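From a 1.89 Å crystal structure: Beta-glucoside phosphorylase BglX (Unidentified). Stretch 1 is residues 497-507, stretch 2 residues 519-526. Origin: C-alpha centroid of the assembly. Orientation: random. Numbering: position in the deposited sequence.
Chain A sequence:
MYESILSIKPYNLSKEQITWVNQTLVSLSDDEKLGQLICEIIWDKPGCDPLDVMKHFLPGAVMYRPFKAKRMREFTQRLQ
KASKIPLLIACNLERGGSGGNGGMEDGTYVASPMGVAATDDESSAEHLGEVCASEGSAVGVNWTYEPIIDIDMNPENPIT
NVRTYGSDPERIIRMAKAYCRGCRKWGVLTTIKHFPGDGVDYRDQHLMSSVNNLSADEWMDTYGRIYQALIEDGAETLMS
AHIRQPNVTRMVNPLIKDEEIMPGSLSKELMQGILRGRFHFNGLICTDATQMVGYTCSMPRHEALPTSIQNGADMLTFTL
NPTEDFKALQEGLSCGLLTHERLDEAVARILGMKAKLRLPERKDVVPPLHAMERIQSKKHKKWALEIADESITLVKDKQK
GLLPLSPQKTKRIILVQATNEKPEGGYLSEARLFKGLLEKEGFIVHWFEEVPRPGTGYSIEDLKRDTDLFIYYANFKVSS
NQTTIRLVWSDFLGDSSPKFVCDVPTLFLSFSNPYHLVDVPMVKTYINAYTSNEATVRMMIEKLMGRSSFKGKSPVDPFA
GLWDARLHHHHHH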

# COMPACT_ATOMS: atom_id res chain seq x y z
N SER A 497 -16.16 -6.31 -24.89
CA SER A 497 -15.81 -4.91 -24.73
C SER A 497 -17.00 -4.05 -25.13
O SER A 497 -17.98 -4.54 -25.70
CB SER A 497 -14.57 -4.58 -25.56
OG SER A 497 -14.91 -4.49 -26.93
N PRO A 498 -16.95 -2.74 -24.86
CA PRO A 498 -18.10 -1.86 -25.17
C PRO A 498 -18.16 -1.52 -26.65
O PRO A 498 -17.90 -0.40 -27.10
CB PRO A 498 -17.82 -0.63 -24.29
CG PRO A 498 -16.70 -1.01 -23.38
CD PRO A 498 -15.91 -2.01 -24.11
N LYS A 499 -18.50 -2.52 -27.46
CA LYS A 499 -18.36 -2.38 -28.90
C LYS A 499 -19.64 -1.93 -29.59
O LYS A 499 -19.63 -1.76 -30.82
CB LYS A 499 -17.88 -3.71 -29.49
CG LYS A 499 -18.94 -4.79 -29.57
CD LYS A 499 -18.33 -6.12 -30.03
CE LYS A 499 -17.70 -5.97 -31.41
NZ LYS A 499 -17.20 -7.26 -31.94
N PHE A 500 -20.72 -1.69 -28.85
CA PHE A 500 -21.99 -1.29 -29.43
C PHE A 500 -22.55 -0.05 -28.75
O PHE A 500 -23.77 0.10 -28.61
CB PHE A 500 -23.00 -2.44 -29.36
CG PHE A 500 -22.54 -3.70 -30.04
CD1 PHE A 500 -22.35 -3.74 -31.41
CD2 PHE A 500 -22.33 -4.86 -29.32
CE1 PHE A 500 -21.93 -4.90 -32.05
CE2 PHE A 500 -21.91 -6.02 -29.94
CZ PHE A 500 -21.71 -6.03 -31.31
N VAL A 501 -21.68 0.88 -28.35
CA VAL A 501 -22.12 2.03 -27.56
C VAL A 501 -23.06 2.96 -28.32
O VAL A 501 -23.79 3.73 -27.70
CB VAL A 501 -20.91 2.84 -27.03
CG1 VAL A 501 -20.08 1.99 -26.06
CG2 VAL A 501 -20.04 3.36 -28.19
N CYS A 502 -23.07 2.91 -29.66
CA CYS A 502 -23.99 3.72 -30.44
C CYS A 502 -25.29 2.98 -30.75
O CYS A 502 -26.22 3.60 -31.28
CB CYS A 502 -23.34 4.14 -31.75
SG CYS A 502 -21.89 5.16 -31.52
N ASP A 503 -25.36 1.69 -30.43
CA ASP A 503 -26.55 0.87 -30.63
C ASP A 503 -27.28 0.55 -29.34
O ASP A 503 -28.50 0.40 -29.36
CB ASP A 503 -26.16 -0.45 -31.32
CG ASP A 503 -25.68 -0.24 -32.75
OD1 ASP A 503 -26.52 0.08 -33.62
OD2 ASP A 503 -24.46 -0.39 -33.00
N VAL A 504 -26.56 0.44 -28.23
CA VAL A 504 -27.16 0.16 -26.93
C VAL A 504 -26.50 1.06 -25.88
O VAL A 504 -25.26 1.09 -25.80
CB VAL A 504 -27.01 -1.32 -26.55
CG1 VAL A 504 -27.64 -1.61 -25.20
CG2 VAL A 504 -27.62 -2.22 -27.63
N PRO A 505 -27.26 1.80 -25.08
CA PRO A 505 -26.65 2.61 -24.03
C PRO A 505 -25.72 1.78 -23.16
O PRO A 505 -26.05 0.67 -22.75
CB PRO A 505 -27.85 3.14 -23.24
CG PRO A 505 -28.97 3.15 -24.23
CD PRO A 505 -28.73 1.94 -25.10
N THR A 506 -24.53 2.32 -22.90
CA THR A 506 -23.50 1.61 -22.14
C THR A 506 -22.97 2.49 -21.02
O THR A 506 -22.59 3.65 -21.26
CB THR A 506 -22.36 1.16 -23.07
OG1 THR A 506 -22.88 0.27 -24.07
CG2 THR A 506 -21.28 0.43 -22.30
N LEU A 507 -22.94 1.94 -19.81
CA LEU A 507 -22.43 2.61 -18.62
C LEU A 507 -21.24 1.83 -18.10
O LEU A 507 -21.31 0.60 -17.97
CB LEU A 507 -23.53 2.70 -17.56
CG LEU A 507 -23.15 3.11 -16.14
CD1 LEU A 507 -22.70 4.56 -16.12
CD2 LEU A 507 -24.33 2.89 -15.21
N ASP A 519 -8.76 2.45 -22.22
CA ASP A 519 -9.12 1.26 -22.98
C ASP A 519 -10.58 1.25 -23.42
O ASP A 519 -10.94 0.43 -24.28
CB ASP A 519 -8.80 0.00 -22.17
CG ASP A 519 -7.31 -0.27 -22.08
OD1 ASP A 519 -6.65 -0.27 -23.14
OD2 ASP A 519 -6.79 -0.48 -20.97
N VAL A 520 -11.42 2.13 -22.88
CA VAL A 520 -12.81 2.23 -23.32
C VAL A 520 -13.14 3.70 -23.59
O VAL A 520 -14.11 4.24 -23.04
CB VAL A 520 -13.78 1.60 -22.30
CG1 VAL A 520 -13.46 0.12 -22.12
CG2 VAL A 520 -13.73 2.32 -20.94
N PRO A 521 -12.38 4.38 -24.45
CA PRO A 521 -12.65 5.80 -24.70
C PRO A 521 -13.98 6.06 -25.37
O PRO A 521 -14.49 7.19 -25.29
CB PRO A 521 -11.48 6.23 -25.59
CG PRO A 521 -11.11 4.98 -26.31
CD PRO A 521 -11.29 3.87 -25.30
N MET A 522 -14.57 5.06 -26.04
CA MET A 522 -15.87 5.22 -26.69
C MET A 522 -17.02 5.38 -25.70
O MET A 522 -18.11 5.80 -26.09
CB MET A 522 -16.13 4.02 -27.60
CG MET A 522 -16.45 2.69 -26.87
SD MET A 522 -15.04 1.92 -26.04
CE MET A 522 -14.15 1.20 -27.42
N VAL A 523 -16.80 5.02 -24.43
CA VAL A 523 -17.86 5.03 -23.44
C VAL A 523 -18.27 6.47 -23.15
O VAL A 523 -17.41 7.35 -22.99
CB VAL A 523 -17.40 4.30 -22.17
CG1 VAL A 523 -18.24 4.65 -20.96
CG2 VAL A 523 -17.43 2.78 -22.39
N LYS A 524 -19.58 6.70 -23.06
CA LYS A 524 -20.12 8.05 -22.90
C LYS A 524 -20.44 8.40 -21.46
O LYS A 524 -20.55 9.59 -21.14
CB LYS A 524 -21.39 8.21 -23.75
CG LYS A 524 -21.23 7.90 -25.24
CD LYS A 524 -22.51 8.27 -26.01
CE LYS A 524 -22.55 7.67 -27.41
NZ LYS A 524 -21.32 7.93 -28.20
N THR A 525 -20.63 7.40 -20.59
CA THR A 525 -20.84 7.63 -19.16
C THR A 525 -19.86 6.75 -18.39
O THR A 525 -19.85 5.53 -18.56
CB THR A 525 -22.29 7.32 -18.76
OG1 THR A 525 -23.18 8.01 -19.64
CG2 THR A 525 -22.56 7.78 -17.33
N TYR A 526 -19.04 7.38 -17.56
CA TYR A 526 -17.93 6.71 -16.89
C TYR A 526 -17.82 7.23 -15.47
O TYR A 526 -17.84 8.44 -15.25
CB TYR A 526 -16.61 6.95 -17.64
CG TYR A 526 -15.41 6.28 -17.01
CD1 TYR A 526 -15.02 5.01 -17.40
CD2 TYR A 526 -14.68 6.90 -16.00
CE1 TYR A 526 -13.92 4.38 -16.82
CE2 TYR A 526 -13.59 6.28 -15.42
CZ TYR A 526 -13.22 5.02 -15.83
OH TYR A 526 -12.13 4.39 -15.25
O HOH W 1 -21.35 4.46 -23.64

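The two stretches bury 449 Å² between them, counting both sides, and pack without a direct hydrogen bond from one to the other. Apolar side-chain contacts do most of the work, supplemented by one bridging water.

P498 lies at the centre of the apolar cluster. Its ring, puckered C-gamma exo, is buried and directed toward stretch 2, where it meets three side chains: CG of P498 lies 3.7 Å from CG1 of V520, while CB of P498 lies 3.9 Å from CG2 of V523 and 4.2 Å from SD of M522. A compact ring with no flexible chain to order suits this position.

The three partners are gathered by a type I turn from V520 to V523, closed by the hydrogen bond from V523 N to V520 O (3.1 Å). The m rotamer of V520 sets CG1, rather than CG2, against the P498 ring; the t rotamer of V523 (161°) turns CG2 to P498 and leaves CG1 4.5 Å from T506 O. M522 is folded rather than extended, with chi1 p (72°), chi2 m (-72°) and chi3 m (-77°). Its CG comes within 3.4 Å of P498 O and 3.8 Å of V501 CG1, so the unbranched, flexible side chain touches both P498 and V501.

V501, an m rotamer directed toward stretch 2, uses both of its methyls: CG1 packs on M522 as described, and CG2 approaches M522 O at 3.8 Å. V501 sits within a turn of stretch 1, in which D503 N and V504 N both donate to F500 O (2.9 and 2.8 Å). F500 and K499 point away from stretch 2 and take no part in the contact.

K524 leaves its backbone sideways, but its end comes nearer to stretch 1. With chi1 m, chi2 and chi3 t and chi4 m, its nearly extended chain brings CE to 4.1 Å from V501 O and NZ to 4.4 Å from C502 SG. These are packing contacts, and they let the aliphatic part of the lysine cover the edge of the interface while the residue remains partly exposed.

Near the start of the strands, water 1 supplies the polar link. It donates to T506 O (2.8 Å) and accepts from K524 N (2.9 Å), spanning a gap that the two backbones do not close directly. Farther along, L507 and T525 are both buried, and their side chains lie on the same face of the sheet. L507, with chi1 t (168°) and chi2 p (68°), brings CD1 to 3.4 Å from CG2 of T525. The m rotamer of T525 accompanies a divided role: its methyl meets the leucine, while OG1 is hydrogen-bonded elsewhere in the structure.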